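Local coordinates for protein HTH-type dhaKLM operon transcriptional activator DhaS (Lactococcus lactis, PDB 2IU5) that activates transcription of the dhaKLM operon as a homodimer, in complex with DhaQ and in response to dihydroxyacetone, by binding an inverted repeat partly overlapping the -35 promoter sequence, at residues A[80-85]-A[127-132]; A[85-90]-A[169-174]; A[92-97]-A[165-170]; A[99-104]-A[159-164]. The protein carries 1 engineered substitution. All coordinates share one frame; numbering follows the deposited sequence.

Contact 1: A[80-85]-A[127-132]; sequences YGWQNE and FDQEKK
The amide oxygen of Q129 is gripped by two aromatic donors of the opposite segment. The hydroxyl Y80 OH gives its proton to Q129 OE1 at 2.6 Å, somewhat tilted from the carbonyl plane. The indole N-H of W82 reaches the same oxygen, NE1 to OE1 2.8 Å, in the carbonyl plane on a lone pair and almost straight at 170°. The Q129 chain is bent at CB-CG (chi2 -57°), and its amide stands nearly upright to the Y80 ring, the planes 84° apart. Q83 NE2 in turn donates to Y80 OH, so the phenol is both donor and acceptor. Over one face of the same ring lies K132, its CE 3.4 Å from the ring centroid in a CH-pi contact and its NZ farther off in a cation-pi one. Separately, D128 OD2 accepts from G81 N at 3.0 Å, the donor standing above the carboxylate plane, and forms a salt bridge with K124. K124 also pairs with E85 OE1, whose other oxygen is bonded by N76 ND2; the shared cation probably offsets the repulsion between the carboxylates. Polar contacts from helix 110-132 thus hold loop residues Y80 and G81 and W82, the first residue of helix 82-95.

Contact 2: A[85-90]-A[169-174]; sequences ELLLLL and KLYSQI
Apolar packing around one aromatic ring, that of Y171, carries this contact between helix 82-95 and the start of helix 171-183. The face of the ring is met by L87, whose CB sits 3.5 Å above the plane, offset toward the rim on the side of CE1 and CZ, a CH-pi contact; its CD1 reaches CG and CD2 at the other end of the ring. The two side chains run at about a right angle. At the edge, L86 brings CG to within 3.8 Å of Y171 CE1, near the ring plane, and L90 CD1 comes to 3.9 Å from Y171 CD1. With CG anti to the backbone N (chi1 176°), the Y171 ring is directed across to helix 82-95. A purely aliphatic pair adds to this, L86 CD2 lying 3.9 Å from I174 CG2. The polar part belongs to the phenol, whose OH is hydrogen-bonded to the carbonyl oxygen of Q83, one turn before L87. An alanine in place of Y171 would probably open a gap between L86 and L87 on one helix and the start of helix 171-183, and deprive Q83 O of its phenol partner. This is helix-to-helix packing within the all-helical C-terminal region of a TetR-family regulator: L86 and L90 also pack on W118 of helix 110-132, I174 touches I153 of helix 139-163, and F144 of the second subunit packs against L170 and I174.

Contact 3: A[92-97]-A[165-170]; sequences YLDENQ and NSLEKL
D94 and L167 run alongside each other in opposite senses, and the carboxylate of D94 is brought up to the backbone of the loop rather than to a side-chain donor. Its CG lies beside its own backbone N and anti to the carbonyl carbon (chi1 -83°). The two oxygens of the carboxylate meet successive amides. The bond from L167 N to D94 OD1, 2.7 Å long, is less certain, because that oxygen is modelled too near a neighbour. E168 N donates to D94 OD2 at 2.9 Å, arriving on the syn side, 23° out of the carboxylate plane. Next to this, L93 and L167 are set obliquely to each other, with L167 CD2 against L93 CB at 3.4 Å, tighter than usual carbon contact. The E168 chain is extended beyond CG, and a water bridges the like charges by donating to D94 OD2 at 2.9 Å and to E168 OE1 at 2.6 Å. The other carboxylate oxygen of E168, OE2, forms a salt bridge with R91, which would help to offset the charge. Within the loop S166 OG accepts from K169 N at 3.3 Å. An aspartate near the end of helix 82-95 thus holds E168 N, the first amide of a short 3-10 turn, and probably L167 N just before it, while S166 closes an ST motif in the link between helices 139-163 and 171-183.

Contact 4: A[99-104]-A[159-164]; sequences FYQKIF and ESIIRG
Q101 sets out with CG beside its backbone N and anti to the carbonyl carbon (chi1 -71°) and then runs extended, which carries its amide to the last turn of helix 139-163. I161 has CG2 anti to its own backbone N, and that methyl meets the Q101 chain from the partner helix, 3.9 Å from Q101 CG. Q101 NE2 donates to I161 O at 2.9 Å, with an N-H...O angle of 154°; the oxygen lies in the plane of the Q101 amide, and the nitrogen approaches nearly along the C=O axis. The same oxygen takes a second bond from G164 N, so a side chain and the helix end share one carbonyl. G164 has positive phi and two bonds back into the last turn, the one to S160 O weak, a Schellman motif. An alanine in place of Q101 would probably leave I161 O with the G164 amide but without its side-chain donor, and would strip I161 CG2 of the methylene that packs on it. The apolar part is completed by Y100 CB, 3.9 Å from I161 CG2, and by F104, whose ring has I161 CG2 at its edge, 4.1 Å from F104 CE2. The axes of the two short helical segments cross at -102°, 8.6 Å apart. Around them F104 packs edge-to-face with F110 and F114 of helix 110-132, I161 also touches F114, and F99 and I103 face helices 13-28 and 57-73, so that helix 97-106 lies between the N-terminal HTH region and helix 139-163.

Overall arrangement
Read from the N terminus, the four contacts share an all-helical region typical of the TetR family. Contact 1 joins the start of helix 82-95 to the end of helix 110-132, closing a loop of 41 residues. It crosses contacts 2, 3 and 4, which close loops of 78, 67 and 54 residues and reach beyond residue 132. Contacts 2 and 3 tie helix 82-95 to one shared part of the chain, around the connection between helices 139-163 and 171-183, their centres about 9 Å apart. Contact 4, between helices 97-106 and 139-163, is nested within the loops of both. Contacts 1 and 4 lie farthest apart, their centres about 28 Å from each other on opposite sides of the chain's centre.

Contact 1: A[80-85]-A[127-132]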
# COMPACT_ATOMS: atom_id res chain seq x y z
N TYR A 80 -17.70 -21.01 2.23
CA TYR A 80 -17.19 -20.09 1.22
C TYR A 80 -17.58 -18.68 1.58
O TYR A 80 -18.63 -18.16 1.19
CB TYR A 80 -17.56 -20.47 -0.23
CG TYR A 80 -17.01 -19.57 -1.33
CD1 TYR A 80 -15.76 -19.79 -1.89
CD2 TYR A 80 -17.75 -18.47 -1.80
CE1 TYR A 80 -15.25 -18.96 -2.90
CE2 TYR A 80 -17.25 -17.64 -2.79
CZ TYR A 80 -16.00 -17.89 -3.35
OH TYR A 80 -15.53 -17.06 -4.34
N GLY A 81 -16.70 -18.08 2.35
CA GLY A 81 -17.11 -16.92 3.09
C GLY A 81 -16.46 -15.62 2.71
O GLY A 81 -16.91 -14.58 3.18
N TRP A 82 -15.41 -15.61 1.89
CA TRP A 82 -14.60 -14.40 1.82
C TRP A 82 -15.35 -13.20 1.27
O TRP A 82 -15.09 -12.08 1.70
CB TRP A 82 -13.28 -14.60 1.12
CG TRP A 82 -13.30 -14.70 -0.37
CD1 TRP A 82 -13.26 -15.84 -1.08
CD2 TRP A 82 -13.35 -13.62 -1.32
NE1 TRP A 82 -13.28 -15.56 -2.44
CE2 TRP A 82 -13.34 -14.21 -2.60
CE3 TRP A 82 -13.40 -12.22 -1.22
CZ2 TRP A 82 -13.38 -13.46 -3.78
CZ3 TRP A 82 -13.44 -11.47 -2.40
CH2 TRP A 82 -13.43 -12.09 -3.65
N GLN A 83 -16.27 -13.45 0.33
CA GLN A 83 -16.97 -12.31 -0.27
C GLN A 83 -17.88 -11.69 0.78
O GLN A 83 -17.97 -10.46 0.86
CB GLN A 83 -17.76 -12.69 -1.53
CG GLN A 83 -16.83 -13.24 -2.61
CD GLN A 83 -17.52 -13.42 -3.94
OE1 GLN A 83 -18.40 -12.64 -4.31
NE2 GLN A 83 -17.10 -14.45 -4.66
N ASN A 84 -18.53 -12.51 1.59
CA ASN A 84 -19.37 -11.99 2.68
C ASN A 84 -18.50 -11.30 3.74
O ASN A 84 -18.85 -10.26 4.29
CB ASN A 84 -20.20 -13.13 3.30
CG ASN A 84 -21.24 -13.66 2.33
OD1 ASN A 84 -21.71 -12.91 1.48
ND2 ASN A 84 -21.61 -14.95 2.44
N GLU A 85 -17.35 -11.89 4.05
CA GLU A 85 -16.48 -11.28 5.04
C GLU A 85 -15.94 -9.92 4.62
O GLU A 85 -15.89 -8.97 5.42
CB GLU A 85 -15.33 -12.23 5.36
CG GLU A 85 -15.89 -13.42 6.10
CD GLU A 85 -15.28 -14.75 5.69
OE1 GLU A 85 -14.22 -14.74 5.02
OE2 GLU A 85 -15.87 -15.79 6.04
N PHE A 127 -7.53 -19.56 0.71
CA PHE A 127 -8.04 -20.72 1.48
C PHE A 127 -9.40 -21.13 0.91
O PHE A 127 -9.61 -22.28 0.59
CB PHE A 127 -8.20 -20.22 2.93
CG PHE A 127 -8.57 -21.26 3.98
CD1 PHE A 127 -7.68 -22.26 4.36
CD2 PHE A 127 -9.81 -21.20 4.60
CE1 PHE A 127 -8.05 -23.19 5.34
CE2 PHE A 127 -10.17 -22.11 5.57
CZ PHE A 127 -9.29 -23.11 5.95
N ASP A 128 -10.31 -20.15 0.79
CA ASP A 128 -11.68 -20.47 0.37
C ASP A 128 -11.73 -20.87 -1.10
O ASP A 128 -12.46 -21.77 -1.49
CB ASP A 128 -12.61 -19.28 0.57
CG ASP A 128 -12.98 -19.04 2.03
OD1 ASP A 128 -12.62 -19.85 2.90
OD2 ASP A 128 -13.66 -18.02 2.35
N GLN A 129 -10.95 -20.19 -1.94
CA GLN A 129 -10.94 -20.52 -3.35
C GLN A 129 -10.46 -21.95 -3.59
O GLN A 129 -11.00 -22.66 -4.42
CB GLN A 129 -10.11 -19.51 -4.12
CG GLN A 129 -10.75 -18.15 -4.30
CD GLN A 129 -12.10 -18.12 -4.99
OE1 GLN A 129 -12.97 -17.33 -4.59
NE2 GLN A 129 -12.30 -18.96 -6.00
N GLU A 130 -9.44 -22.36 -2.85
CA GLU A 130 -8.88 -23.69 -3.04
C GLU A 130 -9.85 -24.78 -2.65
O GLU A 130 -9.71 -25.93 -3.07
CB GLU A 130 -7.59 -23.81 -2.23
CG GLU A 130 -6.48 -22.98 -2.88
CD GLU A 130 -5.09 -23.42 -2.45
OE1 GLU A 130 -4.94 -23.88 -1.30
OE2 GLU A 130 -4.16 -23.29 -3.28
N LYS A 131 -10.84 -24.41 -1.83
CA LYS A 131 -11.92 -25.35 -1.50
C LYS A 131 -12.89 -25.51 -2.68
O LYS A 131 -13.46 -26.58 -2.89
CB LYS A 131 -12.69 -24.91 -0.24
CG LYS A 131 -11.94 -25.05 1.08
CD LYS A 131 -12.44 -24.07 2.16
CE LYS A 131 -13.20 -24.79 3.26
NZ LYS A 131 -13.15 -24.08 4.58
N LYS A 132 -13.07 -24.43 -3.44
CA LYS A 132 -14.07 -24.39 -4.50
C LYS A 132 -13.56 -24.98 -5.83
O LYS A 132 -14.28 -25.72 -6.51
CB LYS A 132 -14.52 -22.94 -4.66
CG LYS A 132 -15.78 -22.77 -5.47
CD LYS A 132 -16.34 -21.37 -5.32
CE LYS A 132 -17.48 -21.34 -4.32
NZ LYS A 132 -18.21 -22.64 -4.20

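Contact 2: A[85-90]-A[169-174]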
# COMPACT_ATOMS: atom_id res chain seq x y z
N GLU A 85 -17.35 -11.89 4.05
CA GLU A 85 -16.48 -11.28 5.04
C GLU A 85 -15.94 -9.92 4.62
O GLU A 85 -15.89 -8.97 5.42
CB GLU A 85 -15.33 -12.23 5.36
CG GLU A 85 -15.89 -13.42 6.10
CD GLU A 85 -15.28 -14.75 5.69
OE1 GLU A 85 -14.22 -14.74 5.02
OE2 GLU A 85 -15.87 -15.79 6.04
N LEU A 86 -15.55 -9.80 3.36
CA LEU A 86 -15.12 -8.52 2.85
C LEU A 86 -16.22 -7.47 2.99
O LEU A 86 -15.93 -6.35 3.43
CB LEU A 86 -14.66 -8.65 1.40
CG LEU A 86 -14.39 -7.31 0.73
CD1 LEU A 86 -13.24 -6.56 1.42
CD2 LEU A 86 -14.06 -7.61 -0.76
N LEU A 87 -17.44 -7.80 2.61
CA LEU A 87 -18.56 -6.86 2.76
C LEU A 87 -18.70 -6.44 4.22
O LEU A 87 -18.80 -5.25 4.52
CB LEU A 87 -19.87 -7.45 2.25
CG LEU A 87 -21.09 -6.56 2.46
CD1 LEU A 87 -20.90 -5.23 1.73
CD2 LEU A 87 -22.33 -7.32 1.97
N LEU A 88 -18.72 -7.40 5.13
CA LEU A 88 -18.88 -7.04 6.54
C LEU A 88 -17.72 -6.22 7.09
O LEU A 88 -17.91 -5.31 7.91
CB LEU A 88 -19.18 -8.27 7.39
CG LEU A 88 -20.51 -8.91 6.96
CD1 LEU A 88 -20.89 -10.04 7.90
CD2 LEU A 88 -21.66 -7.89 6.84
N LEU A 89 -16.51 -6.51 6.64
CA LEU A 89 -15.37 -5.68 7.01
C LEU A 89 -15.51 -4.23 6.51
O LEU A 89 -15.29 -3.26 7.27
CB LEU A 89 -14.11 -6.35 6.48
CG LEU A 89 -12.80 -5.69 6.85
CD1 LEU A 89 -12.65 -5.56 8.35
CD2 LEU A 89 -11.63 -6.45 6.24
N LEU A 90 -15.87 -4.04 5.24
CA LEU A 90 -16.08 -2.68 4.75
C LEU A 90 -17.18 -1.95 5.52
O LEU A 90 -17.03 -0.78 5.87
CB LEU A 90 -16.41 -2.68 3.24
CG LEU A 90 -15.26 -3.22 2.40
CD1 LEU A 90 -15.70 -3.31 0.92
CD2 LEU A 90 -13.98 -2.39 2.54
N LYS A 169 -19.19 1.43 -0.93
CA LYS A 169 -19.39 1.74 -2.34
C LYS A 169 -18.34 1.10 -3.23
O LYS A 169 -18.57 0.99 -4.45
CB LYS A 169 -19.53 3.25 -2.59
CG LYS A 169 -18.25 4.03 -2.62
CD LYS A 169 -18.53 5.48 -3.01
CE LYS A 169 -17.29 6.35 -2.84
NZ LYS A 169 -17.48 7.63 -3.59
N LEU A 170 -17.22 0.70 -2.64
CA LEU A 170 -16.12 0.10 -3.41
C LEU A 170 -16.24 -1.40 -3.52
O LEU A 170 -15.42 -2.04 -4.19
CB LEU A 170 -14.79 0.44 -2.77
CG LEU A 170 -14.55 1.93 -2.57
CD1 LEU A 170 -13.20 2.07 -1.87
CD2 LEU A 170 -14.54 2.64 -3.92
N TYR A 171 -17.24 -1.97 -2.86
CA TYR A 171 -17.26 -3.41 -2.68
C TYR A 171 -17.32 -4.15 -4.00
O TYR A 171 -16.52 -5.05 -4.22
CB TYR A 171 -18.45 -3.76 -1.80
CG TYR A 171 -18.66 -5.23 -1.60
CD1 TYR A 171 -17.69 -6.01 -1.00
CD2 TYR A 171 -19.83 -5.81 -2.03
CE1 TYR A 171 -17.89 -7.37 -0.81
CE2 TYR A 171 -20.05 -7.16 -1.85
CZ TYR A 171 -19.07 -7.93 -1.24
OH TYR A 171 -19.30 -9.27 -1.08
N SER A 172 -18.25 -3.79 -4.88
CA SER A 172 -18.39 -4.54 -6.12
C SER A 172 -17.10 -4.45 -6.94
O SER A 172 -16.68 -5.42 -7.57
CB SER A 172 -19.59 -4.04 -6.93
OG SER A 172 -19.46 -2.68 -7.30
N GLN A 173 -16.47 -3.28 -6.94
CA GLN A 173 -15.25 -3.16 -7.74
C GLN A 173 -14.12 -4.01 -7.16
O GLN A 173 -13.37 -4.64 -7.91
CB GLN A 173 -14.83 -1.69 -7.84
CG GLN A 173 -15.77 -0.86 -8.71
CD GLN A 173 -15.42 0.60 -8.69
OE1 GLN A 173 -14.67 1.08 -9.55
NE2 GLN A 173 -15.95 1.32 -7.71
N ILE A 174 -13.98 -4.04 -5.84
CA ILE A 174 -12.92 -4.82 -5.25
C ILE A 174 -13.14 -6.30 -5.53
O ILE A 174 -12.23 -6.99 -5.95
CB ILE A 174 -12.72 -4.54 -3.75
CG1 ILE A 174 -12.27 -3.08 -3.57
CG2 ILE A 174 -11.73 -5.55 -3.16
CD1 ILE A 174 -12.46 -2.56 -2.13

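Contact 3: A[92-97]-A[165-170]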
# COMPACT_ATOMS: atom_id res chain seq x y z
N TYR A 92 -18.08 -2.52 8.62
CA TYR A 92 -17.55 -2.26 9.95
C TYR A 92 -16.70 -1.01 9.92
O TYR A 92 -16.79 -0.15 10.81
CB TYR A 92 -16.73 -3.47 10.39
CG TYR A 92 -15.84 -3.22 11.61
CD1 TYR A 92 -16.36 -3.27 12.90
CD2 TYR A 92 -14.49 -2.93 11.44
CE1 TYR A 92 -15.54 -3.05 14.00
CE2 TYR A 92 -13.66 -2.70 12.52
CZ TYR A 92 -14.20 -2.76 13.80
OH TYR A 92 -13.34 -2.53 14.84
N LEU A 93 -15.85 -0.90 8.91
CA LEU A 93 -14.96 0.27 8.82
C LEU A 93 -15.76 1.53 8.56
O LEU A 93 -15.43 2.60 9.08
CB LEU A 93 -13.87 0.09 7.75
CG LEU A 93 -12.94 -1.07 8.12
CD1 LEU A 93 -12.05 -1.35 6.91
CD2 LEU A 93 -12.08 -0.72 9.32
N ASP A 94 -16.82 1.45 7.75
CA ASP A 94 -17.69 2.61 7.55
C ASP A 94 -18.41 3.05 8.84
O ASP A 94 -18.46 4.24 9.16
CB ASP A 94 -18.76 2.30 6.49
CG ASP A 94 -18.26 2.47 5.08
OD1 ASP A 94 -17.19 3.09 4.88
OD2 ASP A 94 -18.96 1.98 4.15
N GLU A 95 -18.97 2.09 9.57
CA GLU A 95 -19.68 2.38 10.81
C GLU A 95 -18.71 3.01 11.79
O GLU A 95 -19.07 3.96 12.51
CB GLU A 95 -20.24 1.09 11.39
CG GLU A 95 -20.90 1.30 12.72
CD GLU A 95 -21.71 0.10 13.15
OE1 GLU A 95 -22.00 -0.74 12.26
OE2 GLU A 95 -22.04 0.02 14.35
N ASN A 96 -17.49 2.48 11.82
CA ASN A 96 -16.51 2.94 12.79
C ASN A 96 -15.47 3.85 12.15
O ASN A 96 -14.31 3.86 12.58
CB ASN A 96 -15.83 1.76 13.46
CG ASN A 96 -16.77 0.99 14.34
OD1 ASN A 96 -17.09 1.40 15.45
ND2 ASN A 96 -17.24 -0.14 13.84
N GLN A 97 -15.88 4.59 11.12
CA GLN A 97 -14.93 5.40 10.37
C GLN A 97 -14.29 6.47 11.26
O GLN A 97 -13.08 6.74 11.15
CB GLN A 97 -15.64 6.06 9.21
CG GLN A 97 -14.83 7.03 8.43
CD GLN A 97 -15.77 8.03 7.84
OE1 GLN A 97 -16.11 9.03 8.48
NE2 GLN A 97 -16.20 7.78 6.61
N ASN A 165 -14.73 9.00 3.11
CA ASN A 165 -15.46 8.45 1.96
C ASN A 165 -15.97 7.03 2.24
O ASN A 165 -15.37 6.29 3.00
CB ASN A 165 -14.54 8.43 0.73
CG ASN A 165 -14.12 9.82 0.28
OD1 ASN A 165 -12.97 10.04 -0.07
ND2 ASN A 165 -15.06 10.75 0.28
N SER A 166 -17.09 6.64 1.63
CA SER A 166 -17.73 5.38 1.95
C SER A 166 -16.89 4.23 1.40
O SER A 166 -16.45 4.26 0.24
CB SER A 166 -19.12 5.31 1.31
OG SER A 166 -19.49 3.95 1.12
N LEU A 167 -16.67 3.21 2.21
CA LEU A 167 -15.96 2.01 1.78
C LEU A 167 -16.88 1.03 1.07
O LEU A 167 -16.47 0.38 0.11
CB LEU A 167 -15.29 1.33 2.97
CG LEU A 167 -14.05 1.99 3.58
CD1 LEU A 167 -14.41 3.32 4.25
CD2 LEU A 167 -13.36 1.05 4.56
N GLU A 168 -18.12 0.92 1.55
CA GLU A 168 -19.01 -0.09 0.97
C GLU A 168 -19.25 0.17 -0.51
O GLU A 168 -19.50 -0.75 -1.28
CB GLU A 168 -20.32 -0.19 1.74
CG GLU A 168 -21.30 -1.18 1.10
CD GLU A 168 -22.39 -1.60 2.07
OE1 GLU A 168 -22.27 -1.25 3.25
OE2 GLU A 168 -23.35 -2.29 1.64
N LYS A 169 -19.19 1.43 -0.93
CA LYS A 169 -19.39 1.74 -2.34
C LYS A 169 -18.34 1.10 -3.23
O LYS A 169 -18.57 0.99 -4.45
CB LYS A 169 -19.53 3.25 -2.59
CG LYS A 169 -18.25 4.03 -2.62
CD LYS A 169 -18.53 5.48 -3.01
CE LYS A 169 -17.29 6.35 -2.84
NZ LYS A 169 -17.48 7.63 -3.59
N LEU A 170 -17.22 0.70 -2.64
CA LEU A 170 -16.12 0.10 -3.41
C LEU A 170 -16.24 -1.40 -3.52
O LEU A 170 -15.42 -2.04 -4.19
CB LEU A 170 -14.79 0.44 -2.77
CG LEU A 170 -14.55 1.93 -2.57
CD1 LEU A 170 -13.20 2.07 -1.87
CD2 LEU A 170 -14.54 2.64 -3.92
O HOH W 1 -21.47 0.76 4.76

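Contact 4: A[99-104]-A[159-164]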
# COMPACT_ATOMS: atom_id res chain seq x y z
N PHE A 99 -13.82 6.45 14.55
CA PHE A 99 -12.92 5.71 15.44
C PHE A 99 -11.61 5.48 14.72
O PHE A 99 -10.54 5.78 15.27
CB PHE A 99 -13.60 4.39 15.80
CG PHE A 99 -12.81 3.44 16.68
CD1 PHE A 99 -12.81 3.55 18.06
CD2 PHE A 99 -12.07 2.43 16.11
CE1 PHE A 99 -12.08 2.66 18.84
CE2 PHE A 99 -11.34 1.55 16.89
CZ PHE A 99 -11.35 1.66 18.26
N TYR A 100 -11.68 4.93 13.50
CA TYR A 100 -10.44 4.58 12.79
C TYR A 100 -9.68 5.79 12.29
O TYR A 100 -8.44 5.78 12.29
CB TYR A 100 -10.61 3.46 11.73
CG TYR A 100 -10.74 2.15 12.47
CD1 TYR A 100 -9.61 1.56 13.05
CD2 TYR A 100 -11.96 1.52 12.61
CE1 TYR A 100 -9.68 0.37 13.74
CE2 TYR A 100 -12.04 0.30 13.31
CZ TYR A 100 -10.89 -0.25 13.87
OH TYR A 100 -10.95 -1.43 14.56
N GLN A 101 -10.37 6.84 11.86
CA GLN A 101 -9.69 8.10 11.57
C GLN A 101 -8.85 8.54 12.77
O GLN A 101 -7.69 8.95 12.63
CB GLN A 101 -10.69 9.23 11.31
CG GLN A 101 -11.45 9.14 10.04
CD GLN A 101 -12.37 10.33 9.86
OE1 GLN A 101 -12.63 11.08 10.82
NE2 GLN A 101 -12.86 10.52 8.64
N LYS A 102 -9.45 8.44 13.96
CA LYS A 102 -8.73 8.80 15.17
C LYS A 102 -7.53 7.93 15.44
O LYS A 102 -6.49 8.43 15.85
CB LYS A 102 -9.66 8.88 16.37
CG LYS A 102 -10.62 10.03 16.26
CD LYS A 102 -11.67 9.99 17.37
CE LYS A 102 -12.61 11.16 17.20
NZ LYS A 102 -13.84 11.08 18.05
N ILE A 103 -7.68 6.64 15.22
CA ILE A 103 -6.58 5.70 15.46
C ILE A 103 -5.42 5.95 14.50
O ILE A 103 -4.25 5.86 14.91
CB ILE A 103 -7.04 4.27 15.32
CG1 ILE A 103 -8.11 3.93 16.36
CG2 ILE A 103 -5.84 3.33 15.43
CD1 ILE A 103 -7.72 4.24 17.78
N PHE A 104 -5.70 6.27 13.24
CA PHE A 104 -4.61 6.56 12.33
C PHE A 104 -3.82 7.78 12.79
O PHE A 104 -2.63 7.88 12.49
CB PHE A 104 -5.09 6.76 10.89
CG PHE A 104 -5.37 5.48 10.17
CD1 PHE A 104 -4.34 4.57 9.93
CD2 PHE A 104 -6.65 5.17 9.74
CE1 PHE A 104 -4.60 3.37 9.26
CE2 PHE A 104 -6.91 3.97 9.06
CZ PHE A 104 -5.88 3.08 8.83
N GLU A 159 -7.09 5.45 2.96
CA GLU A 159 -7.36 6.78 2.41
C GLU A 159 -8.84 7.13 2.56
O GLU A 159 -9.17 8.26 2.92
CB GLU A 159 -6.93 6.87 0.95
CG GLU A 159 -7.28 8.21 0.32
CD GLU A 159 -6.90 8.26 -1.15
OE1 GLU A 159 -6.93 7.19 -1.80
OE2 GLU A 159 -6.58 9.36 -1.65
N SER A 160 -9.72 6.19 2.28
CA SER A 160 -11.16 6.45 2.37
C SER A 160 -11.55 6.77 3.81
O SER A 160 -12.34 7.68 4.07
CB SER A 160 -11.90 5.20 1.93
OG SER A 160 -11.70 5.04 0.54
N ILE A 161 -10.99 6.03 4.75
CA ILE A 161 -11.27 6.29 6.16
C ILE A 161 -10.82 7.70 6.52
O ILE A 161 -11.58 8.48 7.10
CB ILE A 161 -10.55 5.27 7.05
CG1 ILE A 161 -11.29 3.94 6.95
CG2 ILE A 161 -10.54 5.73 8.50
CD1 ILE A 161 -10.54 2.75 7.46
N ILE A 162 -9.59 8.03 6.18
CA ILE A 162 -9.05 9.32 6.57
C ILE A 162 -9.84 10.47 5.94
O ILE A 162 -10.03 11.52 6.59
CB ILE A 162 -7.53 9.40 6.24
CG1 ILE A 162 -6.77 8.42 7.13
CG2 ILE A 162 -6.99 10.82 6.36
CD1 ILE A 162 -5.28 8.35 6.83
N ARG A 163 -10.29 10.27 4.70
CA ARG A 163 -11.02 11.27 3.93
C ARG A 163 -12.52 11.34 4.23
O ARG A 163 -13.19 12.30 3.83
CB ARG A 163 -10.77 11.10 2.43
CG ARG A 163 -9.31 11.31 2.00
CD ARG A 163 -9.12 11.40 0.49
NE ARG A 163 -10.03 12.37 -0.13
CZ ARG A 163 -10.74 12.14 -1.23
NH1 ARG A 163 -10.66 10.97 -1.85
NH2 ARG A 163 -11.54 13.08 -1.71
N GLY A 164 -13.05 10.34 4.93
CA GLY A 164 -14.49 10.26 5.18
C GLY A 164 -15.30 9.83 3.97
O GLY A 164 -16.45 10.26 3.82